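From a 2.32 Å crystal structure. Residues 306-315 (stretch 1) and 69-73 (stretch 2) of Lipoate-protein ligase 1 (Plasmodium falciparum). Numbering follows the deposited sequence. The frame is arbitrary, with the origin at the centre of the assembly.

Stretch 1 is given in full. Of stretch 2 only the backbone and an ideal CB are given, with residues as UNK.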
# COMPACT_ATOMS: atom_id res chain seq x y z
N ASN A 306 10.95 14.39 -12.89
CA ASN A 306 10.45 13.20 -12.21
C ASN A 306 10.66 13.38 -10.72
O ASN A 306 11.60 14.05 -10.29
CB ASN A 306 11.14 11.93 -12.72
CG ASN A 306 10.48 10.66 -12.22
OD1 ASN A 306 9.41 10.71 -11.61
ND2 ASN A 306 11.10 9.52 -12.49
N ILE A 307 9.78 12.77 -9.93
CA ILE A 307 9.80 12.88 -8.48
C ILE A 307 9.91 11.49 -7.88
O ILE A 307 9.09 10.61 -8.20
CB ILE A 307 8.56 13.61 -7.94
CG1 ILE A 307 8.45 15.01 -8.56
CG2 ILE A 307 8.62 13.71 -6.41
CD1 ILE A 307 7.22 15.80 -8.13
N PHE A 308 10.90 11.29 -7.02
CA PHE A 308 10.98 10.12 -6.17
C PHE A 308 10.70 10.54 -4.73
O PHE A 308 11.03 11.66 -4.34
CB PHE A 308 12.36 9.45 -6.26
CG PHE A 308 12.76 9.06 -7.65
CD1 PHE A 308 14.09 9.07 -8.03
CD2 PHE A 308 11.80 8.68 -8.58
CE1 PHE A 308 14.46 8.71 -9.31
CE2 PHE A 308 12.17 8.31 -9.86
CZ PHE A 308 13.50 8.33 -10.23
N SER A 309 10.09 9.66 -3.96
CA SER A 309 9.65 10.06 -2.63
C SER A 309 9.43 8.84 -1.75
O SER A 309 9.42 7.69 -2.21
CB SER A 309 8.37 10.89 -2.71
OG SER A 309 7.94 11.30 -1.42
N ASP A 310 9.24 9.12 -0.46
CA ASP A 310 8.93 8.13 0.57
C ASP A 310 7.52 8.31 1.12
O ASP A 310 7.20 7.78 2.19
CB ASP A 310 9.97 8.24 1.69
CG ASP A 310 10.11 6.96 2.49
OD1 ASP A 310 10.16 5.87 1.88
OD2 ASP A 310 10.21 7.05 3.73
N CYS A 311 6.68 9.05 0.41
CA CYS A 311 5.45 9.60 0.96
C CYS A 311 4.27 8.64 0.77
O CYS A 311 4.26 7.81 -0.14
CB CYS A 311 5.13 10.94 0.29
SG CYS A 311 3.76 11.87 1.02
N LEU A 312 3.28 8.77 1.65
CA LEU A 312 2.04 8.02 1.55
C LEU A 312 1.02 8.70 0.64
O LEU A 312 0.15 8.02 0.09
CB LEU A 312 1.42 7.82 2.93
CG LEU A 312 2.15 6.92 3.92
CD1 LEU A 312 1.50 7.02 5.29
CD2 LEU A 312 2.16 5.48 3.43
N ASP A 313 1.10 10.02 0.49
CA ASP A 313 0.12 10.78 -0.28
C ASP A 313 0.55 10.77 -1.75
O ASP A 313 1.16 11.71 -2.26
CB ASP A 313 -0.02 12.19 0.27
CG ASP A 313 -1.33 12.85 -0.12
OD1 ASP A 313 -1.76 12.68 -1.28
OD2 ASP A 313 -1.93 13.53 0.73
N ILE A 314 0.24 9.66 -2.42
CA ILE A 314 0.59 9.51 -3.83
C ILE A 314 -0.12 10.54 -4.69
O ILE A 314 0.43 11.03 -5.68
CB ILE A 314 0.29 8.07 -4.30
CG1 ILE A 314 -1.18 7.70 -4.01
CG2 ILE A 314 1.24 7.09 -3.62
CD1 ILE A 314 -1.60 6.34 -4.56
N ASN A 315 -1.36 10.89 -4.33
CA ASN A 315 -2.09 11.92 -5.07
C ASN A 315 -1.32 13.23 -5.08
O ASN A 315 -1.08 13.83 -6.14
CB ASN A 315 -3.48 12.11 -4.45
CG ASN A 315 -4.20 13.33 -4.97
OD1 ASN A 315 -4.06 14.43 -4.43
ND2 ASN A 315 -4.98 13.15 -6.03
N UNK A 69 5.45 2.98 -5.18
CA UNK A 69 5.19 3.52 -6.51
C UNK A 69 6.19 4.60 -6.91
O UNK A 69 6.50 4.74 -8.10
CB UNK A 69 3.77 4.09 -6.57
N UNK A 70 6.70 5.36 -5.95
CA UNK A 70 7.50 6.55 -6.24
C UNK A 70 8.90 6.48 -5.65
O UNK A 70 9.58 7.50 -5.55
CB UNK A 70 6.79 7.80 -5.71
N UNK A 71 9.36 5.29 -5.26
CA UNK A 71 10.69 5.15 -4.68
C UNK A 71 11.72 4.78 -5.75
O UNK A 71 11.39 4.22 -6.80
CB UNK A 71 10.68 4.10 -3.57
N UNK A 72 12.98 5.10 -5.46
CA UNK A 72 14.10 4.76 -6.33
C UNK A 72 14.71 3.45 -5.84
O UNK A 72 15.17 3.37 -4.69
CB UNK A 72 15.14 5.88 -6.35
N UNK A 73 14.72 2.43 -6.70
CA UNK A 73 15.15 1.10 -6.28
C UNK A 73 16.61 1.11 -5.87
O UNK A 73 17.02 0.41 -4.93
CB UNK A 73 14.92 0.08 -7.40

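Position 69 points its CA-to-CB bond toward stretch 1, yet the ideal CB stops 4.9 Å from CG2 of Ile314. With phi/psi of -55/-31 the backbone is in the helical region, which most residue types accept, and stretch 1 offers a hydrocarbon surface but no charge close by. An aliphatic residue would suit, and so would a long chain that passes the isoleucine with its methylenes and carries a polar tip onward. The deposited residue is Lys69; its closest approach is CE of Lys69 to CB of Ile314, 4.8 Å, and NZ finds its hydrogen bond elsewhere in the structure.

Position 70 is the centre of the contact. Its CA lies 5.0 Å from the CA of Phe308, and its backbone O accepts a hydrogen bond from Ser309 N at 2.7 Å. The same O sits 3.0 Å from Phe308 CA in a CA-H...O contact, so the strand is read here through the main chain, and any residue type could supply that acceptor. The CA-to-CB bond runs sideways, with the ideal CB 4.2 Å from Ser309 N and 4.4 Å from Ile307 O. At phi/psi of -121/17 a medium-sized polar or aliphatic side chain would fit. The deposited residue is Asn70. Its ND2 approaches Ile314 CG2 to 4.0 Å, a nonpolar neighbour, and this buried amide nitrogen has no partner in the model.

Position 71 has an extended backbone, -94/156. CA-to-CB points away overall, although the ideal CB touches stretch 1, 4.0 Å from Ser309 O. Beyond lies the carboxylate of Asp310, so a long side chain with a donor or positive charge at its tip would be a sensible choice; a short one would not reach it. Gln71 is deposited. Its CG packs 3.2 Å from Ser309 O, and its end turns back until NE2 is 3.1 Å from Asp310 OD1, but the angle is too poor for a hydrogen bond.

Position 72, at phi/psi -95/120, runs its CA-to-CB bond sideways and places its ideal CB 3.8 Å from Phe308 CD1. An aliphatic side chain could pack against this ring, as could a flat amide, but a helix beginning just after favours a short side chain with an acceptor: Asn, Asp, Ser or Thr. The deposited Asn72 brings ND2 to 3.6 Å from Phe308 CE1, obliquely to the ring, while its side chain caps a backbone N just past the stretch.

Position 73 has no atom of stretch 1 within 5.5 Å of its ideal CB, so this contact sets no preference. Ile73 is deposited.

Stretch 2, residues 69-73: KNQNI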
# COMPACT_ATOMS: atom_id res chain seq x y z
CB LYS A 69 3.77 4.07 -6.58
CG LYS A 69 3.48 4.87 -7.84
CD LYS A 69 2.00 5.13 -8.03
CE LYS A 69 1.76 6.51 -8.62
NZ LYS A 69 0.38 6.67 -9.15
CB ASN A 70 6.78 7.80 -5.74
CG ASN A 70 5.46 8.04 -6.44
OD1 ASN A 70 5.37 7.92 -7.67
ND2 ASN A 70 4.43 8.36 -5.68
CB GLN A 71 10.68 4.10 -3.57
CG GLN A 71 10.49 4.66 -2.18
CD GLN A 71 10.80 3.65 -1.10
OE1 GLN A 71 10.27 2.54 -1.10
NE2 GLN A 71 11.67 4.02 -0.17
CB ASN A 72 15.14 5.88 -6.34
CG ASN A 72 16.40 5.50 -7.09
OD1 ASN A 72 17.27 4.81 -6.55
ND2 ASN A 72 16.51 5.95 -8.33
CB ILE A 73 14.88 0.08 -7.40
CG1 ILE A 73 15.17 -1.34 -6.89
CG2 ILE A 73 15.72 0.40 -8.63
CD1 ILE A 73 14.74 -2.44 -7.85
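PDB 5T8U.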